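PDB 2QFZ: TBC1 domain family member 22A, which probably acts, through the Rab-GAP TBC domain described here, as a GTPase-activating protein for Rab-family proteins. Local coordinates for residues P54-T59 and F158-C163; S64-A69 and T191-S196; V290-E295 and N311-H316; N252-E257 and H279-V284. All blocks are in the same frame, centred on the assembly; numbering follows the deposited sequence.

Contact 1. Residues P54-T59 and F158-C163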
# COMPACT_ATOMS: atom_id res chain seq x y z
N PRO A 54 -6.32 11.81 -12.97
CA PRO A 54 -6.48 13.25 -12.67
C PRO A 54 -7.06 13.61 -11.29
O PRO A 54 -6.70 14.64 -10.69
CB PRO A 54 -7.44 13.73 -13.79
CG PRO A 54 -7.12 12.81 -14.93
CD PRO A 54 -6.94 11.47 -14.27
N VAL A 55 -7.94 12.78 -10.77
CA VAL A 55 -8.53 13.04 -9.46
C VAL A 55 -8.02 12.10 -8.35
O VAL A 55 -8.51 12.15 -7.21
CB VAL A 55 -10.08 13.01 -9.56
CG1 VAL A 55 -10.55 14.18 -10.40
CG2 VAL A 55 -10.59 11.68 -10.15
N ARG A 56 -7.01 11.26 -8.66
CA ARG A 56 -6.56 10.29 -7.67
C ARG A 56 -5.90 10.94 -6.45
O ARG A 56 -6.27 10.61 -5.35
CB ARG A 56 -5.69 9.16 -8.29
CG ARG A 56 -5.28 8.11 -7.32
CD ARG A 56 -4.35 7.06 -7.95
NE ARG A 56 -5.07 5.95 -8.58
CZ ARG A 56 -4.86 5.49 -9.81
NH1 ARG A 56 -3.98 6.05 -10.62
NH2 ARG A 56 -5.57 4.45 -10.25
N PRO A 57 -4.97 11.89 -6.64
CA PRO A 57 -4.40 12.53 -5.47
C PRO A 57 -5.41 13.11 -4.47
O PRO A 57 -5.31 12.82 -3.27
CB PRO A 57 -3.51 13.64 -6.07
CG PRO A 57 -3.14 13.04 -7.44
CD PRO A 57 -4.43 12.46 -7.88
N MET A 58 -6.36 13.93 -4.91
CA MET A 58 -7.34 14.48 -3.95
C MET A 58 -8.32 13.41 -3.41
O MET A 58 -8.76 13.48 -2.26
CB MET A 58 -8.13 15.62 -4.60
CG MET A 58 -9.18 16.32 -3.72
SD MET A 58 -8.63 16.94 -2.09
CE MET A 58 -7.38 18.16 -2.59
N THR A 59 -8.72 12.45 -4.26
CA THR A 59 -9.57 11.34 -3.80
C THR A 59 -8.89 10.55 -2.66
O THR A 59 -9.48 10.37 -1.60
CB THR A 59 -10.02 10.43 -4.95
OG1 THR A 59 -10.69 11.20 -5.94
CG2 THR A 59 -10.98 9.33 -4.46
N PHE A 158 3.76 8.70 -2.64
CA PHE A 158 4.69 9.69 -3.15
C PHE A 158 4.52 9.78 -4.66
O PHE A 158 4.45 10.88 -5.21
CB PHE A 158 6.14 9.34 -2.76
CG PHE A 158 7.16 10.26 -3.39
CD1 PHE A 158 7.50 11.48 -2.78
CD2 PHE A 158 7.74 9.93 -4.62
CE1 PHE A 158 8.46 12.35 -3.39
CE2 PHE A 158 8.66 10.78 -5.25
CZ PHE A 158 9.03 11.98 -4.63
N VAL A 159 4.43 8.63 -5.34
CA VAL A 159 4.30 8.61 -6.79
C VAL A 159 2.96 9.20 -7.21
O VAL A 159 2.91 10.03 -8.10
CB VAL A 159 4.53 7.18 -7.36
CG1 VAL A 159 3.99 7.07 -8.77
CG2 VAL A 159 6.02 6.82 -7.28
N VAL A 160 1.88 8.82 -6.55
CA VAL A 160 0.57 9.38 -6.85
C VAL A 160 0.60 10.91 -6.69
O VAL A 160 0.20 11.64 -7.62
CB VAL A 160 -0.56 8.68 -6.00
CG1 VAL A 160 -1.87 9.47 -5.96
CG2 VAL A 160 -0.81 7.28 -6.54
N PHE A 161 1.11 11.39 -5.54
CA PHE A 161 1.11 12.82 -5.25
C PHE A 161 2.11 13.62 -6.11
O PHE A 161 1.76 14.69 -6.57
CB PHE A 161 1.34 13.12 -3.76
CG PHE A 161 0.33 12.49 -2.84
CD1 PHE A 161 -0.95 12.16 -3.26
CD2 PHE A 161 0.65 12.27 -1.50
CE1 PHE A 161 -1.88 11.57 -2.38
CE2 PHE A 161 -0.28 11.69 -0.62
CZ PHE A 161 -1.56 11.36 -1.07
N ILE A 162 3.29 13.09 -6.41
CA ILE A 162 4.22 13.82 -7.26
C ILE A 162 3.71 13.90 -8.70
O ILE A 162 4.00 14.86 -9.40
CB ILE A 162 5.66 13.26 -7.18
CG1 ILE A 162 6.66 14.34 -7.66
CG2 ILE A 162 5.83 11.96 -8.00
CD1 ILE A 162 8.01 14.24 -7.06
N CYS A 163 2.90 12.92 -9.12
CA CYS A 163 2.34 12.89 -10.46
C CYS A 163 1.31 13.99 -10.76
O CYS A 163 0.98 14.20 -11.91
CB CYS A 163 1.75 11.51 -10.80
SG CYS A 163 3.00 10.25 -11.30

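Contact 2. Residues S64-A69 and T191-S196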
# COMPACT_ATOMS: atom_id res chain seq x y z
N SER A 64 -8.76 8.80 2.86
CA SER A 64 -7.94 8.53 4.03
C SER A 64 -8.23 9.44 5.23
O SER A 64 -7.65 9.23 6.29
CB SER A 64 -6.49 8.74 3.70
OG SER A 64 -6.26 10.14 3.57
N GLY A 65 -9.06 10.46 5.05
CA GLY A 65 -9.35 11.43 6.10
C GLY A 65 -8.29 12.49 6.34
O GLY A 65 -8.29 13.16 7.37
N TYR A 66 -7.37 12.65 5.41
CA TYR A 66 -6.32 13.68 5.55
C TYR A 66 -6.94 15.08 5.34
O TYR A 66 -6.65 16.02 6.10
CB TYR A 66 -5.20 13.40 4.54
CG TYR A 66 -4.07 14.39 4.50
CD1 TYR A 66 -3.44 14.79 5.66
CD2 TYR A 66 -3.61 14.91 3.28
CE1 TYR A 66 -2.37 15.75 5.62
CE2 TYR A 66 -2.55 15.83 3.23
CZ TYR A 66 -1.95 16.25 4.42
OH TYR A 66 -0.89 17.13 4.40
N LEU A 67 -7.78 15.21 4.32
CA LEU A 67 -8.47 16.42 4.07
C LEU A 67 -9.95 16.22 4.36
O LEU A 67 -10.50 15.14 4.13
CB LEU A 67 -8.27 16.88 2.64
CG LEU A 67 -6.87 17.41 2.31
CD1 LEU A 67 -6.86 17.98 0.92
CD2 LEU A 67 -6.37 18.43 3.32
N PRO A 68 -10.60 17.28 4.89
CA PRO A 68 -12.04 17.32 5.21
C PRO A 68 -12.93 17.31 3.98
O PRO A 68 -12.52 17.80 2.92
CB PRO A 68 -12.19 18.63 5.98
CG PRO A 68 -11.00 19.45 5.62
CD PRO A 68 -9.91 18.52 5.27
N ALA A 69 -14.12 16.72 4.16
CA ALA A 69 -15.16 16.66 3.15
C ALA A 69 -15.67 18.05 2.76
O ALA A 69 -16.03 18.28 1.60
CB ALA A 69 -16.32 15.81 3.65
N THR A 191 2.59 12.90 1.88
CA THR A 191 3.01 11.49 1.86
C THR A 191 3.14 10.94 3.28
O THR A 191 2.63 9.82 3.59
CB THR A 191 4.28 11.32 1.06
OG1 THR A 191 4.04 11.75 -0.27
CG2 THR A 191 4.77 9.85 1.03
N TYR A 192 3.77 11.71 4.16
CA TYR A 192 3.89 11.30 5.60
C TYR A 192 2.52 11.11 6.24
O TYR A 192 2.30 10.10 6.92
CB TYR A 192 4.76 12.30 6.41
CG TYR A 192 4.84 12.00 7.91
CD1 TYR A 192 5.85 11.19 8.44
CD2 TYR A 192 3.90 12.52 8.78
CE1 TYR A 192 5.91 10.91 9.77
CE2 TYR A 192 3.96 12.23 10.13
CZ TYR A 192 4.96 11.43 10.62
OH TYR A 192 5.00 11.17 11.97
N TRP A 193 1.62 12.07 6.10
CA TRP A 193 0.34 11.98 6.82
C TRP A 193 -0.54 10.84 6.31
O TRP A 193 -1.19 10.17 7.09
CB TRP A 193 -0.42 13.31 6.81
CG TRP A 193 0.23 14.38 7.65
CD1 TRP A 193 0.77 15.55 7.21
CD2 TRP A 193 0.43 14.37 9.08
NE1 TRP A 193 1.25 16.27 8.24
CE2 TRP A 193 1.08 15.57 9.41
CE3 TRP A 193 0.12 13.47 10.11
CZ2 TRP A 193 1.44 15.91 10.74
CZ3 TRP A 193 0.46 13.80 11.44
CH2 TRP A 193 1.12 15.01 11.73
N CYS A 194 -0.54 10.63 5.01
CA CYS A 194 -1.36 9.58 4.39
C CYS A 194 -0.81 8.19 4.68
O CYS A 194 -1.58 7.31 5.05
CB CYS A 194 -1.54 9.86 2.90
SG CYS A 194 -2.72 11.24 2.62
N MET A 195 0.50 8.03 4.59
CA MET A 195 1.18 6.82 5.09
C MET A 195 0.91 6.57 6.57
O MET A 195 0.58 5.45 6.94
CB MET A 195 2.69 6.88 4.83
CG MET A 195 3.42 5.56 4.95
SD MET A 195 5.21 5.71 5.26
CE MET A 195 5.21 6.56 6.89
N SER A 196 0.99 7.60 7.41
CA SER A 196 0.65 7.46 8.82
C SER A 196 -0.76 6.93 9.06
O SER A 196 -0.96 6.11 9.94
CB SER A 196 0.84 8.77 9.61
OG SER A 196 2.20 9.10 9.66

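Contact 3. Residues V290-E295 and N311-H316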
# COMPACT_ATOMS: atom_id res chain seq x y z
N VAL A 290 -4.94 -18.49 -5.07
CA VAL A 290 -5.72 -19.44 -5.82
C VAL A 290 -5.84 -19.08 -7.30
O VAL A 290 -6.21 -19.94 -8.07
CB VAL A 290 -7.10 -19.82 -5.15
CG1 VAL A 290 -6.87 -20.39 -3.75
CG2 VAL A 290 -8.09 -18.68 -5.12
N ARG A 291 -5.46 -17.85 -7.67
CA ARG A 291 -5.25 -17.45 -9.07
C ARG A 291 -4.25 -18.38 -9.78
O ARG A 291 -4.43 -18.70 -10.96
CB ARG A 291 -4.81 -15.96 -9.15
CG ARG A 291 -4.13 -15.48 -10.45
CD ARG A 291 -5.08 -15.28 -11.64
NE ARG A 291 -4.32 -14.90 -12.84
CZ ARG A 291 -3.69 -15.75 -13.66
NH1 ARG A 291 -3.72 -17.06 -13.44
NH2 ARG A 291 -3.04 -15.30 -14.72
N TRP A 292 -3.22 -18.86 -9.08
CA TRP A 292 -2.26 -19.81 -9.72
C TRP A 292 -2.41 -21.21 -9.21
O TRP A 292 -1.43 -21.96 -9.13
CB TRP A 292 -0.84 -19.35 -9.53
CG TRP A 292 -0.50 -18.20 -10.42
CD1 TRP A 292 -0.16 -18.25 -11.76
CD2 TRP A 292 -0.49 -16.84 -10.05
NE1 TRP A 292 0.07 -16.99 -12.23
CE2 TRP A 292 -0.13 -16.11 -11.20
CE3 TRP A 292 -0.75 -16.17 -8.87
CZ2 TRP A 292 -0.01 -14.74 -11.18
CZ3 TRP A 292 -0.64 -14.83 -8.85
CH2 TRP A 292 -0.28 -14.11 -10.01
N ARG A 293 -3.63 -21.60 -8.88
CA ARG A 293 -3.84 -22.89 -8.34
C ARG A 293 -3.30 -23.98 -9.29
O ARG A 293 -2.76 -24.98 -8.82
CB ARG A 293 -5.30 -23.11 -7.97
CG ARG A 293 -6.30 -23.05 -9.10
CD ARG A 293 -7.73 -23.35 -8.59
NE ARG A 293 -7.78 -24.45 -7.63
CZ ARG A 293 -7.88 -25.76 -7.92
NH1 ARG A 293 -7.94 -26.20 -9.18
NH2 ARG A 293 -7.92 -26.64 -6.92
N LYS A 294 -3.42 -23.76 -10.61
CA LYS A 294 -2.99 -24.73 -11.64
C LYS A 294 -1.49 -24.97 -11.61
O LYS A 294 -1.04 -26.11 -11.52
CB LYS A 294 -3.41 -24.22 -13.04
CG LYS A 294 -2.80 -24.99 -14.26
N GLU A 295 -0.71 -23.90 -11.68
CA GLU A 295 0.73 -23.98 -11.55
C GLU A 295 1.23 -24.49 -10.16
O GLU A 295 2.26 -25.14 -10.10
CB GLU A 295 1.36 -22.63 -11.85
CG GLU A 295 1.17 -22.15 -13.30
CD GLU A 295 -0.01 -21.20 -13.52
OE1 GLU A 295 -1.09 -21.37 -12.90
OE2 GLU A 295 0.16 -20.27 -14.35
N ASN A 311 7.77 -15.62 -6.15
CA ASN A 311 8.13 -14.94 -7.41
C ASN A 311 7.05 -15.12 -8.45
O ASN A 311 7.32 -15.55 -9.56
CB ASN A 311 9.44 -15.47 -7.96
CG ASN A 311 10.63 -15.21 -7.05
OD1 ASN A 311 11.25 -14.14 -7.12
ND2 ASN A 311 10.99 -16.19 -6.23
N LEU A 312 5.81 -14.79 -8.10
CA LEU A 312 4.69 -15.06 -8.98
C LEU A 312 4.82 -14.22 -10.27
O LEU A 312 5.32 -13.09 -10.21
CB LEU A 312 3.36 -14.83 -8.26
CG LEU A 312 3.03 -15.92 -7.21
CD1 LEU A 312 1.85 -15.51 -6.37
CD2 LEU A 312 2.76 -17.29 -7.82
N PRO A 313 4.45 -14.79 -11.43
CA PRO A 313 4.70 -14.10 -12.70
C PRO A 313 3.68 -12.97 -12.99
O PRO A 313 2.64 -13.19 -13.59
CB PRO A 313 4.61 -15.24 -13.75
CG PRO A 313 4.32 -16.50 -12.98
CD PRO A 313 3.79 -16.09 -11.66
N THR A 314 3.98 -11.77 -12.50
CA THR A 314 3.06 -10.64 -12.57
C THR A 314 3.68 -9.40 -13.24
O THR A 314 3.07 -8.35 -13.28
CB THR A 314 2.65 -10.21 -11.14
OG1 THR A 314 3.82 -9.85 -10.41
CG2 THR A 314 1.89 -11.30 -10.46
N ALA A 315 4.88 -9.53 -13.80
CA ALA A 315 5.54 -8.37 -14.43
C ALA A 315 4.71 -7.78 -15.59
O ALA A 315 4.81 -6.61 -15.93
CB ALA A 315 6.92 -8.76 -14.89
N HIS A 316 3.84 -8.60 -16.18
CA HIS A 316 3.04 -8.17 -17.31
C HIS A 316 1.63 -7.74 -16.90
O HIS A 316 0.80 -7.43 -17.75
CB HIS A 316 2.96 -9.29 -18.34
CG HIS A 316 2.26 -10.52 -17.84
ND1 HIS A 316 2.92 -11.49 -17.13
CD2 HIS A 316 0.97 -10.91 -17.93
CE1 HIS A 316 2.06 -12.45 -16.81
NE2 HIS A 316 0.88 -12.12 -17.28

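Contact 4. Residues N252-E257 and H279-V284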
# COMPACT_ATOMS: atom_id res chain seq x y z
N ASN A 252 4.63 -6.23 3.47
CA ASN A 252 4.82 -5.28 2.38
C ASN A 252 3.53 -4.96 1.60
O ASN A 252 3.59 -4.30 0.55
CB ASN A 252 5.87 -5.83 1.39
CG ASN A 252 7.28 -5.95 2.01
OD1 ASN A 252 7.53 -6.79 2.90
ND2 ASN A 252 8.21 -5.13 1.53
N LEU A 253 2.38 -5.50 2.06
CA LEU A 253 1.06 -5.31 1.43
C LEU A 253 1.06 -5.67 -0.08
O LEU A 253 0.50 -4.95 -0.90
CB LEU A 253 0.49 -3.91 1.66
CG LEU A 253 0.08 -3.62 3.11
CD1 LEU A 253 -0.46 -2.22 3.18
CD2 LEU A 253 -0.98 -4.61 3.69
N LEU A 254 1.62 -6.85 -0.38
CA LEU A 254 1.75 -7.43 -1.72
C LEU A 254 2.60 -6.61 -2.67
O LEU A 254 2.73 -7.02 -3.84
CB LEU A 254 0.38 -7.75 -2.34
CG LEU A 254 -0.27 -9.04 -1.82
CD1 LEU A 254 -1.70 -9.01 -2.17
CD2 LEU A 254 0.46 -10.35 -2.37
N MET A 255 3.25 -5.54 -2.17
CA MET A 255 4.05 -4.69 -3.04
C MET A 255 5.27 -5.36 -3.61
O MET A 255 5.78 -4.91 -4.62
CB MET A 255 4.47 -3.41 -2.37
CG MET A 255 3.34 -2.50 -2.09
SD MET A 255 3.88 -0.94 -1.45
CE MET A 255 5.04 -0.40 -2.71
N ARG A 256 5.77 -6.43 -2.98
CA ARG A 256 6.91 -7.15 -3.59
C ARG A 256 6.45 -8.22 -4.54
O ARG A 256 7.27 -8.91 -5.09
CB ARG A 256 7.84 -7.78 -2.53
CG ARG A 256 8.50 -6.79 -1.55
CD ARG A 256 9.60 -5.91 -2.18
NE ARG A 256 9.05 -4.64 -2.68
CZ ARG A 256 9.15 -4.17 -3.93
NH1 ARG A 256 9.80 -4.84 -4.90
NH2 ARG A 256 8.58 -3.00 -4.21
N GLU A 257 5.14 -8.39 -4.72
CA GLU A 257 4.63 -9.48 -5.56
C GLU A 257 4.05 -8.97 -6.87
O GLU A 257 3.92 -9.73 -7.81
CB GLU A 257 3.57 -10.33 -4.84
CG GLU A 257 3.76 -10.47 -3.35
CD GLU A 257 5.13 -10.98 -2.96
OE1 GLU A 257 5.71 -11.80 -3.72
OE2 GLU A 257 5.63 -10.56 -1.89
N HIS A 279 -8.30 -5.78 6.74
CA HIS A 279 -9.20 -6.92 6.68
C HIS A 279 -9.38 -7.37 5.22
O HIS A 279 -9.08 -8.51 4.89
CB HIS A 279 -10.54 -6.50 7.31
CG HIS A 279 -11.62 -7.55 7.27
ND1 HIS A 279 -12.84 -7.33 6.65
CD2 HIS A 279 -11.69 -8.79 7.80
CE1 HIS A 279 -13.60 -8.40 6.79
NE2 HIS A 279 -12.93 -9.30 7.49
N PHE A 280 -9.82 -6.47 4.34
CA PHE A 280 -9.97 -6.84 2.92
C PHE A 280 -8.69 -7.42 2.31
O PHE A 280 -8.78 -8.33 1.51
CB PHE A 280 -10.49 -5.69 2.07
CG PHE A 280 -11.07 -6.13 0.76
CD1 PHE A 280 -12.02 -7.15 0.69
CD2 PHE A 280 -10.65 -5.55 -0.43
CE1 PHE A 280 -12.54 -7.58 -0.52
CE2 PHE A 280 -11.19 -5.95 -1.66
CZ PHE A 280 -12.14 -6.96 -1.69
N HIS A 281 -7.53 -6.89 2.69
CA HIS A 281 -6.23 -7.42 2.26
C HIS A 281 -6.10 -8.92 2.38
O HIS A 281 -5.54 -9.58 1.49
CB HIS A 281 -5.05 -6.71 2.99
CG HIS A 281 -3.70 -7.15 2.50
ND1 HIS A 281 -3.27 -6.92 1.22
CD2 HIS A 281 -2.70 -7.82 3.12
CE1 HIS A 281 -2.08 -7.48 1.05
NE2 HIS A 281 -1.71 -8.02 2.19
N LEU A 282 -6.58 -9.49 3.48
CA LEU A 282 -6.59 -10.95 3.66
C LEU A 282 -7.23 -11.70 2.49
O LEU A 282 -6.69 -12.66 2.01
CB LEU A 282 -7.34 -11.34 4.93
CG LEU A 282 -6.87 -10.84 6.29
CD1 LEU A 282 -7.29 -11.83 7.35
CD2 LEU A 282 -5.36 -10.63 6.33
N TYR A 283 -8.39 -11.23 2.04
CA TYR A 283 -9.14 -11.86 0.95
C TYR A 283 -8.47 -11.67 -0.38
O TYR A 283 -8.64 -12.52 -1.21
CB TYR A 283 -10.56 -11.28 0.89
CG TYR A 283 -11.30 -11.58 2.12
CD1 TYR A 283 -11.90 -12.83 2.32
CD2 TYR A 283 -11.37 -10.66 3.14
CE1 TYR A 283 -12.57 -13.14 3.54
CE2 TYR A 283 -12.04 -10.96 4.34
CZ TYR A 283 -12.63 -12.19 4.52
OH TYR A 283 -13.30 -12.43 5.69
N VAL A 284 -7.77 -10.55 -0.58
CA VAL A 284 -6.97 -10.33 -1.77
C VAL A 284 -5.81 -11.34 -1.80
O VAL A 284 -5.47 -11.90 -2.88
CB VAL A 284 -6.48 -8.84 -1.90
CG1 VAL A 284 -5.50 -8.67 -3.08
CG2 VAL A 284 -7.68 -7.91 -2.05

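Contact 1. Residues P54-T59 and F158-C163
The backbones of 54-59 and 158-163 come close, with Pro57 CA and Phe161 CA 5.5 Å apart. The pyrrolidine ring of Pro57 lies against helix 150-162 and meets its backbone. Pro57 CG is 3.6 Å from Val160 O and also touches Val160 CG1, while Pro57 CB is 4.1 Å from Phe161 CD1. The chi1 of Phe161 (-58°) sets CG beside the backbone N. This swings the ring along the helix surface to Pro57, and Phe161 CE1 ends 3.8 Å from Pro57 O at an oblique angle. Val160 meets the aliphatic part of Arg56. Val160 CG2 is 3.8 Å from Arg56 CD, and the two side chains cross at about a right angle. Arg56 runs extended past the valine, then bends at chi3 (-88°), and its NE forms a salt bridge with Asp268 of helix 260-270. Ile264 of the same helix touches both Arg56 and Val160. Lys61 makes a cation-pi contact with the Phe161 ring. At the start of helix 56-63, Val55 is the N-cap residue. Val55 O takes two bonds from Thr59, from N and, at 2.7 Å, from OG1. The contact thus packs two helices of the all-helical TBC domain. No hydrogen bond joins the segments. The pairing rests on van der Waals packing, part of it carbon against backbone carbonyl oxygen, with the arginine charge paired beyond the valine.

Contact 2. Residues S64-A69 and T191-S196
Ser64 OG is within hydrogen-bonding distance of two backbone carbonyls, those of Trp60 and Lys61, and lies 3.8 Å from Cys194 SG across the contact. The single hydroxyl proton must be shared between the two carbonyls or alternate between them. Either way the serine is tied back onto the end of helix 56-63. Gly65 follows with positive phi and closes that helix in a Schellman motif. The chain then turns so that Tyr66 faces helix 181-200. At chi1 177° the Tyr66 ring points away from its own backbone N and out to Trp193 and Cys194. Tyr66 CE1 is 3.3 Å from Trp193 CB, a close approach. The ring lies near parallel to the five-membered ring of Trp193, with planes at 22°, but the two are slid apart and barely overlap. Cys194 SG makes a sulfur-aromatic contact with the same tyrosine, 4.5 Å from the Tyr66 ring centroid and oblique to it. SG also touches Tyr66 CB. The arrangement joins the loop after helix 56-63 to one of the long helices of the TBC domain. An alanine at Tyr66 is likely to open a gap beside Trp193 CB and Cys194 SG, and to leave Asp190 without its phenol partner. That partner is Tyr66 OH, hydrogen-bonded to Asp190 one turn before Trp193. Trp193 NE1 is hydrogen-bonded in turn to the carbonyl of Lys81 in helix 74-91.

Contact 3. Residues V290-E295 and N311-H316
Trp292 turns one face of its indole to the loop 311-316. Leu312 and Pro313 lie on that face, and Thr314 adds an oblique contact. Leu312 sits over the six-membered ring. Leu312 CB is 4.2 Å from the centroid of that Trp292 ring and 17° off the normal, a CH-pi contact, and Leu312 CD1 reaches Trp292 CZ3 at 3.6 Å. Pro313 CD is set off toward the rim, 3.9 Å from Trp292 NE1. At the far end of the indole, Thr314 CG2 is 3.6 Å from Trp292 CH2. An inverse gamma turn centred on Pro313 bends the loop around the indole. Trp292 is the N-cap residue between helices 276-291 and 293-298, and its chi1 of -75° projects the ring toward the loop. Arg291 CG rests on the opposite face. Phe288 meets the indole edge-to-face. Replacing Trp292 by an alanine would probably leave Leu312 and Thr314 CG2 facing a gap, and the loop less firmly held. Thr314 turns its hydroxyl the other way, to a hydrogen bond with the carbonyl of Glu257. The chemistry is therefore divided: the loop meets the indole with apolar atoms, while the threonine oxygen is bonded to a different loop.

Contact 4. Residues N252-E257 and H279-V284
His281 is the centre of this contact, and Leu253 packs on it closely. Leu253 CD2 stands over the middle of the imidazole, 3.7 Å from the His281 ring centroid and 11° off the normal, a well-centred CH-pi contact. Leu254 approaches the same ring obliquely, with Leu254 CD1 3.6 Å from His281 CE1. A chi1 of -176° points the imidazole off helix 276-291 into the loop 252-257. Both ring nitrogens are bonded: ND1 to Tyr270 OH and NE2 to the carbonyl of Trp249. These two bonds fix the rotation of the ring and keep its face turned to Leu253. Since a carbonyl can only accept, NE2 probably carries a proton. The loop forms a type I' beta turn from Asn252 to Met255, closed by Met255 N to Asn252 O at 3.0 Å. Leu253 and Leu254 are its two central residues, both with positive phi, and the turn presents them side by side to the helix. It follows helix 242-251 and leads on toward helix 260-270 within the helical TBC domain. One turn along helix 276-291 the packing is looser. Val284 meets the loop segment through a single contact, Leu254 CD1 to Val284 CG1 at 3.9 Å, whereas His281 meets both leucines. This side is buried too, not open to solvent. Val284 also touches Leu325 and Ala329 of helix 319-335, and Leu254 packs on Phe288 further along its partner helix.

Overall arrangement
From the N terminus, 54-59 opens contact 1 and 64-69 opens contact 2. Contact 1 closes 99 residues on at 158-163, and contact 2 closes later at 191-196, so the two cross. They also touch: Phe161 CZ is 3.9 Å from Cys194 SG. Together they tie helix 56-63 and its following loop to helices 150-162 and 181-200. Contacts 4 and 3 follow in series and close much shorter loops. Contact 4 folds helix 276-291 back on the turn 252-257. Contact 3 joins the end of that helix to the loop 311-316. The two share helix 276-291 and touch through Thr314 and Glu257. Centres of contacts 2 and 3 are about 33 Å apart.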